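Local atomic coordinates of YHR177W (Saccharomyces cerevisiae, PDB entry 4M8B), a protein that probably acts as a fungal transcription regulator of the WOPR (Gti1/Pac2) family, binding DNA through the domain held in this fragment. Residues Lys121-Lys126 against Gln179-Gly184. Sequence-based numbering, arbitrary orientation.
With EDO (1,2-ethanediol), chain D; nucleotides of chain A.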
loop_
_atom_site.group_PDB
_atom_site.type_symbol
_atom_site.label_atom_id
_atom_site.label_comp_id
_atom_site.label_asym_id
_atom_site.label_seq_id
_atom_site.Cartn_x
_atom_site.Cartn_y
_atom_site.Cartn_z
ATOM N N LYS C 121 0.852 0.269 3.930
ATOM C CA LYS C 121 1.968 1.021 3.367
ATOM C C LYS C 121 1.574 1.591 2.010
ATOM O O LYS C 121 0.861 0.946 1.242
ATOM C CB LYS C 121 3.231 0.160 3.274
ATOM C CG LYS C 121 3.168 -0.963 2.261
ATOM C CD LYS C 121 4.222 -2.019 2.566
ATOM C CE LYS C 121 5.581 -1.392 2.787
ATOM N NZ LYS C 121 6.599 -2.410 3.175
ATOM N N THR C 122 2.026 2.807 1.727
ATOM C CA THR C 122 1.605 3.509 0.522
ATOM C C THR C 122 2.806 3.993 -0.272
ATOM O O THR C 122 3.884 4.205 0.279
ATOM C CB THR C 122 0.705 4.722 0.854
ATOM O OG1 THR C 122 1.441 5.665 1.642
ATOM C CG2 THR C 122 -0.531 4.279 1.624
ATOM N N PHE C 123 2.602 4.172 -1.571
ATOM C CA PHE C 123 3.646 4.648 -2.462
ATOM C C PHE C 123 3.003 5.393 -3.621
ATOM O O PHE C 123 1.981 4.961 -4.153
ATOM C CB PHE C 123 4.471 3.469 -2.986
ATOM C CG PHE C 123 5.619 3.873 -3.867
ATOM C CD1 PHE C 123 5.423 4.121 -5.217
ATOM C CD2 PHE C 123 6.896 4.001 -3.347
ATOM C CE1 PHE C 123 6.479 4.494 -6.030
ATOM C CE2 PHE C 123 7.958 4.374 -4.154
ATOM C CZ PHE C 123 7.749 4.620 -5.498
ATOM N N SER C 124 3.593 6.520 -4.005
ATOM C CA SER C 124 3.095 7.284 -5.142
ATOM C C SER C 124 4.167 7.408 -6.215
ATOM O O SER C 124 5.329 7.686 -5.919
ATOM C CB SER C 124 2.608 8.669 -4.708
ATOM O OG SER C 124 3.644 9.402 -4.082
ATOM N N LEU C 125 3.767 7.194 -7.463
ATOM C CA LEU C 125 4.688 7.265 -8.588
ATOM C C LEU C 125 4.147 8.189 -9.667
ATOM O O LEU C 125 3.053 7.971 -10.192
ATOM C CB LEU C 125 4.915 5.873 -9.176
ATOM C CG LEU C 125 5.724 5.816 -10.474
ATOM C CD1 LEU C 125 7.190 6.105 -10.202
ATOM C CD2 LEU C 125 5.556 4.469 -11.161
ATOM N N LYS C 126 4.912 9.224 -9.989
ATOM C CA LYS C 126 4.580 10.103 -11.100
ATOM C C LYS C 126 5.363 9.631 -12.315
ATOM O O LYS C 126 6.590 9.556 -12.277
ATOM C CB LYS C 126 4.923 11.550 -10.753
ATOM C CG LYS C 126 4.177 12.065 -9.533
ATOM C CD LYS C 126 4.703 13.411 -9.066
ATOM C CE LYS C 126 3.942 13.892 -7.842
ATOM N NZ LYS C 126 2.478 13.972 -8.106
ATOM N N GLN C 179 13.633 5.182 -8.720
ATOM C CA GLN C 179 14.799 5.529 -7.917
ATOM C C GLN C 179 14.869 7.037 -7.658
ATOM O O GLN C 179 15.456 7.477 -6.668
ATOM C CB GLN C 179 16.085 5.005 -8.567
ATOM C CG GLN C 179 16.486 5.717 -9.849
ATOM C CD GLN C 179 17.486 6.832 -9.606
ATOM O OE1 GLN C 179 18.115 6.899 -8.548
ATOM N NE2 GLN C 179 17.638 7.715 -10.588
ATOM N N LYS C 180 14.253 7.820 -8.542
ATOM C CA LYS C 180 14.208 9.274 -8.391
ATOM C C LYS C 180 13.295 9.706 -7.246
ATOM O O LYS C 180 13.328 10.859 -6.818
ATOM C CB LYS C 180 13.733 9.945 -9.686
ATOM C CG LYS C 180 14.724 9.900 -10.837
ATOM C CD LYS C 180 14.320 10.872 -11.942
ATOM C CE LYS C 180 12.966 10.520 -12.544
ATOM N NZ LYS C 180 13.018 9.289 -13.384
ATOM N N VAL C 181 12.476 8.779 -6.761
ATOM C CA VAL C 181 11.476 9.091 -5.742
ATOM C C VAL C 181 12.064 9.180 -4.332
ATOM O O VAL C 181 12.885 8.351 -3.939
ATOM C CB VAL C 181 10.329 8.062 -5.758
ATOM C CG1 VAL C 181 9.415 8.259 -4.560
ATOM C CG2 VAL C 181 9.548 8.165 -7.057
ATOM N N ALA C 182 11.634 10.193 -3.580
ATOM C CA ALA C 182 12.085 10.394 -2.204
ATOM C C ALA C 182 10.975 10.989 -1.339
ATOM O O ALA C 182 10.041 11.602 -1.853
ATOM C CB ALA C 182 13.314 11.282 -2.172
ATOM N N VAL C 183 11.087 10.811 -0.025
ATOM C CA VAL C 183 10.062 11.258 0.912
ATOM C C VAL C 183 10.704 12.020 2.068
ATOM O O VAL C 183 11.658 11.532 2.669
ATOM C CB VAL C 183 9.273 10.057 1.479
ATOM C CG1 VAL C 183 8.122 10.532 2.357
ATOM C CG2 VAL C 183 8.758 9.181 0.352
ATOM N N GLY C 184 10.180 13.205 2.381
ATOM C CA GLY C 184 10.757 14.052 3.415
ATOM C C GLY C 184 12.240 14.255 3.166
ATOM O O GLY C 184 12.644 14.524 2.034
HETATM C C1 EDO D . -0.219 6.869 -2.074
HETATM O O1 EDO D . 0.145 7.128 -3.436
HETATM C C2 EDO D . -1.325 7.834 -1.673
HETATM O O2 EDO D . -2.581 7.355 -2.169
ATOM P P DT A 12 7.218 15.142 0.488
ATOM O OP1 DT A 12 7.567 15.703 -0.836
ATOM O OP2 DT A 12 7.987 13.994 1.019
ATOM O "O5'" DT A 12 7.259 16.311 1.581
ATOM C "C5'" DT A 12 6.656 17.564 1.272
ATOM C "C4'" DT A 12 6.738 18.539 2.431
ATOM O "O4'" DT A 12 6.180 17.929 3.623
ATOM C "C3'" DT A 12 8.144 18.994 2.801
ATOM O "O3'" DT A 12 8.164 20.420 2.871
ATOM C "C2'" DT A 12 8.413 18.324 4.147
ATOM C "C1'" DT A 12 7.018 18.171 4.732
ATOM N N1 DT A 12 6.858 17.025 5.666
ATOM C C2 DT A 12 6.580 17.244 6.996
ATOM O O2 DT A 12 6.453 18.351 7.499
ATOM N N3 DT A 12 6.454 16.091 7.731
ATOM C C4 DT A 12 6.570 14.781 7.295
ATOM O O4 DT A 12 6.434 13.821 8.049
ATOM C C5 DT A 12 6.861 14.633 5.894
ATOM C C7 DT A 12 7.019 13.267 5.290
ATOM C C6 DT A 12 6.989 15.746 5.159
ATOM P P DG A 11 2.035 11.011 -0.829
ATOM O OP1 DG A 11 2.509 11.937 -1.878
ATOM O OP2 DG A 11 1.620 9.645 -1.216
ATOM O "O5'" DG A 11 3.171 10.893 0.289
ATOM C "C5'" DG A 11 4.278 11.800 0.335
ATOM C "C4'" DG A 11 3.915 13.148 0.943
ATOM O "O4'" DG A 11 3.087 12.969 2.112
ATOM C "C3'" DG A 11 5.089 13.959 1.472
ATOM O "O3'" DG A 11 5.667 14.729 0.426
ATOM C "C2'" DG A 11 4.470 14.825 2.572
ATOM C "C1'" DG A 11 3.179 14.106 2.944
ATOM N N9 DG A 11 3.060 13.674 4.340
ATOM C C8 DG A 11 2.920 12.387 4.800
ATOM N N7 DG A 11 2.816 12.303 6.101
ATOM C C5 DG A 11 2.885 13.620 6.534
ATOM C C6 DG A 11 2.826 14.154 7.842
ATOM O O6 DG A 11 2.697 13.554 8.921
ATOM N N1 DG A 11 2.934 15.543 7.832
ATOM C C2 DG A 11 3.081 16.315 6.703
ATOM N N2 DG A 11 3.169 17.641 6.892
ATOM N N3 DG A 11 3.136 15.825 5.471
ATOM C C4 DG A 11 3.033 14.475 5.462
#
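Val181 meets Phe123 and Leu125 in a small apolar contact that joins the strand 113-128 to the loop following the helix 172-179, beside the bound DNA. No hydrogen bond links 121-126 to 179-184, and only 114 Å² is buried in all, most of it on Val181, whose CB is directed at the strand. Its two methyls divide the work. CG1 approaches the far end of the Phe123 ring obliquely, 4.1 Å from CZ, while CG2 lies 4.4 Å from Leu125 CD1. With Val181 CG1 anti to its backbone N (chi1 171°), one methyl is turned to Phe123 and the other to Leu125. Phe123 likewise has CG anti to the backbone N (chi1 -177°), which carries its ring out to meet the methyl coming from the opposite direction. The Ser124 carbonyl oxygen lies near the same methyl, its O 4.3 Å from Val181 CG1. These spacings indicate light van der Waals contact, with the two segments 7.6 Å apart at their nearest CA atoms, those of Leu125 and Val181.

Both segments also reach the same DNA strand of chain A, at successive phosphates. Gly184 N donates an almost straight hydrogen bond to OP2 of DT12 (2.7 Å, 177°), a grip made by the main chain alone. On the strand side, Ser124 OG stands 3.5 Å from OP2 of DG11 and as near to its OP1, close but too far to claim a hydrogen bond. The contact thus lies next to the DNA backbone in this complex of the WOPR domain with DNA.

Beyond Val181, Phe123 and Leu125 both pack on Leu178 of the helix 172-179 and on Phe23 of the helix 16-28, while their backbones pair with Leu142 and Phe140 of the antiparallel strand 137-147.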